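Local coordinates for protein halocarboxylic acid dehalogenase DehI (PDB 3BJX) that is a group I alpha-haloacid dehalogenase that probably hydrolyses the carbon-halogen bond of 2-haloalkanoic acids, at residues A202-A207 with I289-I294; H196-P201 with I284-I289. All blocks are in the same frame, centred on the assembly; numbering follows the deposited sequence.

Both contacts are buried in the interior of this all-alpha chain, their centres about 8 Å apart, and both lean on helix 267-299, where they share Ile289. The loop 196-201 leads through Ala202, the N-cap, into helix 203-208, so contact 2 joins that loop, and contact 1 the first turn of the helix after it, to neighbouring turns of the long helix. Their chemistry differs. Contact 1 is van der Waals packing of a carboxylate and a phenyl ring on one isoleucine, with a sulfate ion beside the carboxylate, whereas contact 2 is built round a histidine-carboxylate hydrogen bond and reaches the second subunit through its loop. Ile287 of contact 2 packs on Ala202, Asp204 and Phe205, and Ser290 OG meets His196 NE2 in a probable hydrogen bond.

Contact 1 of 2, residues A202-A207 with I289-I294; sequences ASDFQA and ISIIHI. With SO4 (sulfate ion), chain E.
Asp204 and Ile291 meet where the first turn of helix 203-208 approaches helix 267-299, with their CA atoms 7.7 Å apart. The aspartate starts toward the long helix: its CB lies 3.7 Å from Ile291 CD1, and CG then passes 3.8 Å from Ile291 CG1. At the tip the two oxygens part company. OD2 turns to the isoleucine and comes within 3.1 Å of Ile291 CG1, a tight approach of a polar atom to a methylene, while its polar partner is Asn129 ND2 on helix 112-143. OD1 instead lies 2.9 Å from O1 of the sulfate ion. With CG anti to its carbonyl carbon (chi1 -61°), the carboxylate can reach both the isoleucine and the anion.

Phe205, one residue on, completes the apolar side. The end of its ring approaches the long helix, bringing CE1 to 3.8 Å from Ile291 CD1, so this terminal methyl lies against both Asp204 CB and the phenylalanine. The sulfate accepts a hydrogen bond at O4 from Ser203 N (3.2 Å), just after Ala202 at the N-cap, and is also bonded by Phe52 N and Trp49 NE1. Anion binding by a helix N-terminus is the feature met here; although the sulfate is probably from the crystallisation liquor, its place is consistent with a pocket for an anionic group.

Contact 2 of 2, residues H196-P201 with I284-I289; sequences HYHHGP and IADITI. With SO4 (sulfate ion), chain K.
A buried histidine-carboxylate hydrogen bond, His198 to Asp286, joins the loop between helices 183-195 and 203-208 to the long helix 267-299. The loop begins at a Schellman motif: Tyr197, the first residue to leave helical geometry, has a positive phi, and the chain then turns to carry His198 toward the long helix. CG of His198 stands anti to its carbonyl carbon (chi1 -80°), which points the imidazole at the helix. His198 NE2 donates to Asp286 OD2 over 2.9 Å at an N-H...O angle of 156°, and OD2 accepts with its anti lone pair. Ring and carboxylate are nearly coplanar, their planes 13° apart, and OD2 lies near the plane of the imidazole.

Asp286 has further partners that fix its orientation. OD2 also forms a salt bridge with Arg228, whose NH1 in addition bonds to His196 O, and OD1 is hydrogen-bonded to Ser236 OG on helix 230-248. These bonds satisfy the carboxylate in the interior and hold its rotation. The histidine ring is held by packing as well: His196 CB sits over the centre of one face, 3.2 Å above its plane, and the ring of Phe283 meets it too.

The outer side of the loop serves the dimer. His198 O accepts from Arg146 NH1 of the second subunit, and the ring of Tyr197 makes a cation-pi contact with Arg244 of that subunit, while Tyr197 OH donates to sulfate O1 at 2.8 Å. Back on the buried side, Ile287 CD1 closes on the edge of the imidazole, 3.5 Å from His198 CE1.

Contact 1 of 2, residues A202-A207 with I289-I294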
ATOM      1  N   ALA A 202      -6.709 -12.820  -4.416  1.00 14.82           N
ATOM      2  CA  ALA A 202      -6.709 -13.303  -3.024  1.00 13.84           C
ATOM      3  C   ALA A 202      -6.980 -14.788  -3.022  1.00 13.92           C
ATOM      4  O   ALA A 202      -7.614 -15.292  -3.965  1.00 13.30           O
ATOM      5  CB  ALA A 202      -7.789 -12.602  -2.243  1.00 13.22           C
ATOM      6  N   SER A 203      -6.533 -15.482  -1.969  1.00 13.20           N
ATOM      7  CA  SER A 203      -6.818 -16.917  -1.811  1.00 14.41           C
ATOM      8  C   SER A 203      -8.296 -17.173  -1.984  1.00 15.14           C
ATOM      9  O   SER A 203      -8.698 -18.249  -2.450  1.00 15.63           O
ATOM     10  CB  SER A 203      -6.402 -17.440  -0.432  1.00 15.23           C
ATOM     11  OG  SER A 203      -5.033 -17.215  -0.179  1.00 16.62           O
ATOM     12  N   ASP A 204      -9.095 -16.165  -1.615  1.00 15.53           N
ATOM     13  CA  ASP A 204     -10.564 -16.230  -1.668  1.00 15.79           C
ATOM     14  C   ASP A 204     -11.037 -16.538  -3.055  1.00 15.05           C
ATOM     15  O   ASP A 204     -11.959 -17.339  -3.237  1.00 15.32           O
ATOM     16  CB  ASP A 204     -11.180 -14.881  -1.273  1.00 16.94           C
ATOM     17  CG  ASP A 204     -10.825 -14.464   0.119  1.00 17.24           C
ATOM     18  OD1 ASP A 204      -9.610 -14.261   0.409  1.00 19.37           O
ATOM     19  OD2 ASP A 204     -11.766 -14.316   0.915  1.00 16.54           O
ATOM     20  N   PHE A 205     -10.418 -15.845  -4.015  1.00 15.38           N
ATOM     21  CA  PHE A 205     -10.714 -15.968  -5.444  1.00 14.81           C
ATOM     22  C   PHE A 205     -10.112 -17.238  -6.050  1.00 14.62           C
ATOM     23  O   PHE A 205     -10.726 -17.859  -6.907  1.00 14.15           O
ATOM     24  CB  PHE A 205     -10.304 -14.694  -6.194  1.00 13.46           C
ATOM     25  CG  PHE A 205     -11.014 -13.456  -5.701  1.00 15.46           C
ATOM     26  CD1 PHE A 205     -12.397 -13.479  -5.432  1.00 13.66           C
ATOM     27  CD2 PHE A 205     -10.318 -12.266  -5.493  1.00 15.61           C
ATOM     28  CE1 PHE A 205     -13.051 -12.351  -4.957  1.00 13.21           C
ATOM     29  CE2 PHE A 205     -10.969 -11.136  -5.012  1.00 14.08           C
ATOM     30  CZ  PHE A 205     -12.336 -11.170  -4.753  1.00 13.76           C
ATOM     31  N   GLN A 206      -8.930 -17.643  -5.590  1.00 15.42           N
ATOM     32  CA  GLN A 206      -8.401 -18.987  -5.921  1.00 14.44           C
ATOM     33  C   GLN A 206      -9.348 -20.144  -5.558  1.00 15.02           C
ATOM     34  O   GLN A 206      -9.407 -21.177  -6.236  1.00 14.93           O
ATOM     35  CB  GLN A 206      -7.052 -19.203  -5.243  1.00 15.06           C
ATOM     36  CG  GLN A 206      -5.949 -18.311  -5.792  1.00 15.41           C
ATOM     37  CD  GLN A 206      -4.625 -18.542  -5.082  1.00 16.44           C
ATOM     38  OE1 GLN A 206      -4.191 -17.727  -4.264  1.00 15.84           O
ATOM     39  NE2 GLN A 206      -3.987 -19.662  -5.376  1.00 16.50           N
ATOM     40  N   ALA A 207     -10.096 -19.962  -4.482  1.00 15.35           N
ATOM     41  CA  ALA A 207     -10.905 -21.013  -3.937  1.00 14.00           C
ATOM     42  C   ALA A 207     -12.236 -21.110  -4.646  1.00 15.37           C
ATOM     43  O   ALA A 207     -12.803 -22.191  -4.777  1.00 15.80           O
ATOM     44  CB  ALA A 207     -11.104 -20.765  -2.467  1.00 14.40           C
ATOM     45  N   ILE A 289     -14.024  -7.104   3.070  1.00 15.38           N
ATOM     46  CA  ILE A 289     -15.283  -6.493   2.629  1.00 14.33           C
ATOM     47  C   ILE A 289     -15.959  -7.197   1.451  1.00 14.39           C
ATOM     48  O   ILE A 289     -17.179  -7.375   1.460  1.00 15.28           O
ATOM     49  CB  ILE A 289     -15.085  -4.980   2.266  1.00 12.50           C
ATOM     50  CG1 ILE A 289     -14.642  -4.182   3.496  1.00 13.03           C
ATOM     51  CG2 ILE A 289     -16.352  -4.383   1.683  1.00 12.52           C
ATOM     52  CD1 ILE A 289     -13.946  -2.884   3.120  1.00  8.59           C
ATOM     53  N   SER A 290     -15.185  -7.542   0.412  1.00 13.45           N
ATOM     54  CA  SER A 290     -15.748  -8.052  -0.839  1.00 10.89           C
ATOM     55  C   SER A 290     -16.492  -9.376  -0.627  1.00 12.15           C
ATOM     56  O   SER A 290     -17.565  -9.617  -1.220  1.00 11.72           O
ATOM     57  CB  SER A 290     -14.634  -8.271  -1.876  1.00 10.28           C
ATOM     58  OG  SER A 290     -14.099  -7.057  -2.374  1.00  8.96           O
ATOM     59  N   ILE A 291     -15.888 -10.237   0.199  1.00 13.68           N
ATOM     60  CA  ILE A 291     -16.370 -11.605   0.446  1.00 14.15           C
ATOM     61  C   ILE A 291     -17.540 -11.608   1.413  1.00 14.86           C
ATOM     62  O   ILE A 291     -18.488 -12.369   1.232  1.00 16.13           O
ATOM     63  CB  ILE A 291     -15.206 -12.565   0.910  1.00 13.97           C
ATOM     64  CG1 ILE A 291     -14.101 -12.618  -0.161  1.00 12.48           C
ATOM     65  CG2 ILE A 291     -15.715 -13.957   1.261  1.00 12.27           C
ATOM     66  CD1 ILE A 291     -14.502 -13.179  -1.491  1.00 15.37           C
ATOM     67  N   ILE A 292     -17.490 -10.742   2.422  1.00 15.13           N
ATOM     68  CA  ILE A 292     -18.650 -10.551   3.268  1.00 16.29           C
ATOM     69  C   ILE A 292     -19.801  -9.979   2.447  1.00 17.35           C
ATOM     70  O   ILE A 292     -20.944 -10.374   2.646  1.00 17.40           O
ATOM     71  CB  ILE A 292     -18.332  -9.680   4.530  1.00 16.97           C
ATOM     72  CG1 ILE A 292     -17.595 -10.532   5.568  1.00 15.52           C
ATOM     73  CG2 ILE A 292     -19.614  -9.085   5.152  1.00 14.77           C
ATOM     74  CD1 ILE A 292     -17.161  -9.785   6.754  1.00 17.64           C
ATOM     75  N   HIS A 293     -19.501  -9.066   1.512  1.00 18.46           N
ATOM     76  CA  HIS A 293     -20.527  -8.594   0.581  1.00 17.68           C
ATOM     77  C   HIS A 293     -21.183  -9.688  -0.227  1.00 17.52           C
ATOM     78  O   HIS A 293     -22.398  -9.750  -0.281  1.00 20.96           O
ATOM     79  CB  HIS A 293     -20.034  -7.507  -0.367  1.00 17.12           C
ATOM     80  CG  HIS A 293     -21.156  -6.792  -1.056  1.00 16.61           C
ATOM     81  ND1 HIS A 293     -22.126  -6.096  -0.363  1.00 14.12           N
ATOM     82  CD2 HIS A 293     -21.480  -6.689  -2.368  1.00 14.37           C
ATOM     83  CE1 HIS A 293     -22.988  -5.584  -1.223  1.00 14.16           C
ATOM     84  NE2 HIS A 293     -22.622  -5.933  -2.443  1.00 13.16           N
ATOM     85  N   ILE A 294     -20.392 -10.549  -0.852  1.00 17.07           N
ATOM     86  CA  ILE A 294     -20.934 -11.703  -1.577  1.00 14.38           C
ATOM     87  C   ILE A 294     -21.779 -12.587  -0.647  1.00 15.48           C
ATOM     88  O   ILE A 294     -22.884 -12.973  -0.987  1.00 15.04           O
ATOM     89  CB  ILE A 294     -19.782 -12.524  -2.213  1.00 14.15           C
ATOM     90  CG1 ILE A 294     -19.170 -11.766  -3.398  1.00 11.98           C
ATOM     91  CG2 ILE A 294     -20.242 -13.917  -2.634  1.00 11.45           C
ATOM     92  CD1 ILE A 294     -17.746 -12.222  -3.787  1.00 11.08           C
TER
HETATM   93  S   SO4 E 297      -5.856 -14.154   1.549  1.00 25.72           S
HETATM   94  O1  SO4 E 297      -7.197 -14.573   2.001  1.00 24.70           O
HETATM   95  O2  SO4 E 297      -5.221 -13.330   2.578  1.00 25.61           O
HETATM   96  O3  SO4 E 297      -5.050 -15.343   1.320  1.00 26.55           O
HETATM   97  O4  SO4 E 297      -5.913 -13.380   0.309  1.00 24.36           O

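Contact 2 of 2, residues H196-P201 with I284-I289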
ATOM      1  N   HIS A 196     -10.200  -4.669  -8.159  1.00 18.41           N
ATOM      2  CA  HIS A 196      -9.941  -4.106  -6.841  1.00 18.36           C
ATOM      3  C   HIS A 196      -8.676  -3.237  -6.856  1.00 19.47           C
ATOM      4  O   HIS A 196      -8.264  -2.698  -5.824  1.00 18.44           O
ATOM      5  CB  HIS A 196      -9.740  -5.250  -5.849  1.00 17.20           C
ATOM      6  CG  HIS A 196     -10.986  -6.028  -5.549  1.00 17.32           C
ATOM      7  ND1 HIS A 196     -11.497  -6.980  -6.405  1.00 15.44           N
ATOM      8  CD2 HIS A 196     -11.795  -6.029  -4.461  1.00 16.26           C
ATOM      9  CE1 HIS A 196     -12.586  -7.508  -5.876  1.00 14.48           C
ATOM     10  NE2 HIS A 196     -12.785  -6.954  -4.693  1.00 14.38           N
ATOM     11  N   TYR A 197      -8.073  -3.116  -8.043  1.00 21.40           N
ATOM     12  CA  TYR A 197      -6.722  -2.570  -8.226  1.00 21.36           C
ATOM     13  C   TYR A 197      -5.727  -3.218  -7.285  1.00 20.28           C
ATOM     14  O   TYR A 197      -5.012  -2.533  -6.531  1.00 23.24           O
ATOM     15  CB  TYR A 197      -6.714  -1.025  -8.173  1.00 23.07           C
ATOM     16  CG  TYR A 197      -7.498  -0.446  -9.326  1.00 23.48           C
ATOM     17  CD1 TYR A 197      -6.938  -0.367 -10.596  1.00 22.52           C
ATOM     18  CD2 TYR A 197      -8.818  -0.027  -9.156  1.00 24.15           C
ATOM     19  CE1 TYR A 197      -7.654   0.122 -11.670  1.00 22.76           C
ATOM     20  CE2 TYR A 197      -9.549   0.483 -10.229  1.00 24.24           C
ATOM     21  CZ  TYR A 197      -8.959   0.550 -11.487  1.00 23.94           C
ATOM     22  OH  TYR A 197      -9.678   1.054 -12.557  1.00 23.52           O
ATOM     23  N   HIS A 198      -5.699  -4.545  -7.340  1.00 17.30           N
ATOM     24  CA  HIS A 198      -4.826  -5.379  -6.511  1.00 15.63           C
ATOM     25  C   HIS A 198      -3.659  -5.937  -7.339  1.00 15.54           C
ATOM     26  O   HIS A 198      -3.735  -6.001  -8.559  1.00 16.71           O
ATOM     27  CB  HIS A 198      -5.627  -6.562  -5.964  1.00 13.55           C
ATOM     28  CG  HIS A 198      -6.484  -6.238  -4.773  1.00 12.68           C
ATOM     29  ND1 HIS A 198      -7.481  -7.083  -4.329  1.00 11.35           N
ATOM     30  CD2 HIS A 198      -6.495  -5.173  -3.936  1.00 10.98           C
ATOM     31  CE1 HIS A 198      -8.051  -6.557  -3.255  1.00 11.01           C
ATOM     32  NE2 HIS A 198      -7.465  -5.403  -2.992  1.00  9.48           N
ATOM     33  N   HIS A 199      -2.588  -6.350  -6.668  1.00 15.50           N
ATOM     34  CA  HIS A 199      -1.372  -6.873  -7.317  1.00 15.09           C
ATOM     35  C   HIS A 199      -1.577  -8.322  -7.783  1.00 16.71           C
ATOM     36  O   HIS A 199      -0.827  -8.834  -8.623  1.00 16.73           O
ATOM     37  CB  HIS A 199      -0.203  -6.824  -6.338  1.00 13.20           C
ATOM     38  CG  HIS A 199      -0.489  -7.541  -5.054  1.00 13.78           C
ATOM     39  ND1 HIS A 199      -1.395  -7.067  -4.128  1.00 13.17           N
ATOM     40  CD2 HIS A 199      -0.018  -8.709  -4.556  1.00 13.16           C
ATOM     41  CE1 HIS A 199      -1.465  -7.909  -3.116  1.00 13.81           C
ATOM     42  NE2 HIS A 199      -0.637  -8.912  -3.348  1.00 12.73           N
ATOM     43  N   GLY A 200      -2.578  -8.980  -7.207  1.00 16.25           N
ATOM     44  CA  GLY A 200      -2.882 -10.359  -7.518  1.00 14.52           C
ATOM     45  C   GLY A 200      -4.220 -10.793  -6.917  1.00 15.50           C
ATOM     46  O   GLY A 200      -4.886 -10.022  -6.190  1.00 14.48           O
ATOM     47  N   PRO A 201      -4.651 -12.022  -7.255  1.00 13.01           N
ATOM     48  CA  PRO A 201      -5.884 -12.570  -6.722  1.00 13.36           C
ATOM     49  C   PRO A 201      -5.742 -13.127  -5.280  1.00 13.58           C
ATOM     50  O   PRO A 201      -4.786 -13.825  -4.975  1.00 11.66           O
ATOM     51  CB  PRO A 201      -6.203 -13.685  -7.709  1.00 12.28           C
ATOM     52  CG  PRO A 201      -4.899 -14.109  -8.221  1.00 12.11           C
ATOM     53  CD  PRO A 201      -3.995 -12.935  -8.203  1.00 11.60           C
ATOM     54  N   ILE A 284      -6.151  -7.113   2.507  1.00 14.45           N
ATOM     55  CA  ILE A 284      -6.990  -7.912   3.408  1.00 12.95           C
ATOM     56  C   ILE A 284      -8.264  -7.165   3.769  1.00 13.38           C
ATOM     57  O   ILE A 284      -9.356  -7.737   3.688  1.00 14.42           O
ATOM     58  CB  ILE A 284      -6.301  -8.279   4.735  1.00 13.81           C
ATOM     59  CG1 ILE A 284      -4.878  -8.807   4.526  1.00 14.10           C
ATOM     60  CG2 ILE A 284      -7.195  -9.273   5.533  1.00 13.96           C
ATOM     61  CD1 ILE A 284      -4.780 -10.208   4.096  1.00 15.22           C
ATOM     62  N   ALA A 285      -8.140  -5.910   4.205  1.00 13.31           N
ATOM     63  CA  ALA A 285      -9.338  -5.061   4.402  1.00 13.24           C
ATOM     64  C   ALA A 285     -10.272  -5.145   3.186  1.00 14.60           C
ATOM     65  O   ALA A 285     -11.457  -5.453   3.345  1.00 18.35           O
ATOM     66  CB  ALA A 285      -8.983  -3.616   4.718  1.00  8.98           C
ATOM     67  N   ASP A 286      -9.749  -4.906   1.979  1.00 14.23           N
ATOM     68  CA  ASP A 286     -10.588  -4.918   0.770  1.00 14.54           C
ATOM     69  C   ASP A 286     -11.265  -6.263   0.611  1.00 15.78           C
ATOM     70  O   ASP A 286     -12.470  -6.317   0.309  1.00 16.64           O
ATOM     71  CB  ASP A 286      -9.773  -4.676  -0.506  1.00 14.13           C
ATOM     72  CG  ASP A 286      -9.142  -3.296  -0.570  1.00 14.92           C
ATOM     73  OD1 ASP A 286      -9.536  -2.375   0.167  1.00 13.76           O
ATOM     74  OD2 ASP A 286      -8.230  -3.136  -1.394  1.00 16.77           O
ATOM     75  N   ILE A 287     -10.478  -7.338   0.765  1.00 15.51           N
ATOM     76  CA  ILE A 287     -10.984  -8.690   0.559  1.00 15.47           C
ATOM     77  C   ILE A 287     -11.964  -9.059   1.653  1.00 15.48           C
ATOM     78  O   ILE A 287     -12.993  -9.677   1.364  1.00 17.13           O
ATOM     79  CB  ILE A 287      -9.865  -9.783   0.412  1.00 15.84           C
ATOM     80  CG1 ILE A 287      -8.927  -9.493  -0.775  1.00 15.24           C
ATOM     81  CG2 ILE A 287     -10.488 -11.159   0.228  1.00 14.38           C
ATOM     82  CD1 ILE A 287      -9.597  -9.453  -2.153  1.00 13.99           C
ATOM     83  N   THR A 288     -11.660  -8.680   2.897  1.00 15.69           N
ATOM     84  CA  THR A 288     -12.599  -8.868   3.997  1.00 14.61           C
ATOM     85  C   THR A 288     -13.991  -8.315   3.618  1.00 16.09           C
ATOM     86  O   THR A 288     -15.016  -8.987   3.811  1.00 17.18           O
ATOM     87  CB  THR A 288     -12.105  -8.259   5.371  1.00 13.99           C
ATOM     88  OG1 THR A 288     -10.949  -8.960   5.851  1.00 12.48           O
ATOM     89  CG2 THR A 288     -13.197  -8.411   6.436  1.00 12.07           C
ATOM     90  N   ILE A 289     -14.024  -7.104   3.070  1.00 15.38           N
ATOM     91  CA  ILE A 289     -15.283  -6.493   2.629  1.00 14.33           C
ATOM     92  C   ILE A 289     -15.959  -7.197   1.451  1.00 14.39           C
ATOM     93  O   ILE A 289     -17.179  -7.375   1.460  1.00 15.28           O
ATOM     94  CB  ILE A 289     -15.085  -4.980   2.266  1.00 12.50           C
ATOM     95  CG1 ILE A 289     -14.642  -4.182   3.496  1.00 13.03           C
ATOM     96  CG2 ILE A 289     -16.352  -4.383   1.683  1.00 12.52           C
ATOM     97  CD1 ILE A 289     -13.946  -2.884   3.120  1.00  8.59           C
TER
HETATM   98  S   SO4 K 299      -8.682   3.134 -14.670  1.00 83.71           S
HETATM   99  O1  SO4 K 299      -9.563   2.060 -15.138  1.00 83.43           O
HETATM  100  O2  SO4 K 299      -9.411   4.050 -13.792  1.00 83.62           O
HETATM  101  O3  SO4 K 299      -7.576   2.542 -13.925  1.00 83.76           O
HETATM  102  O4  SO4 K 299      -8.156   3.881 -15.809  1.00 83.52           O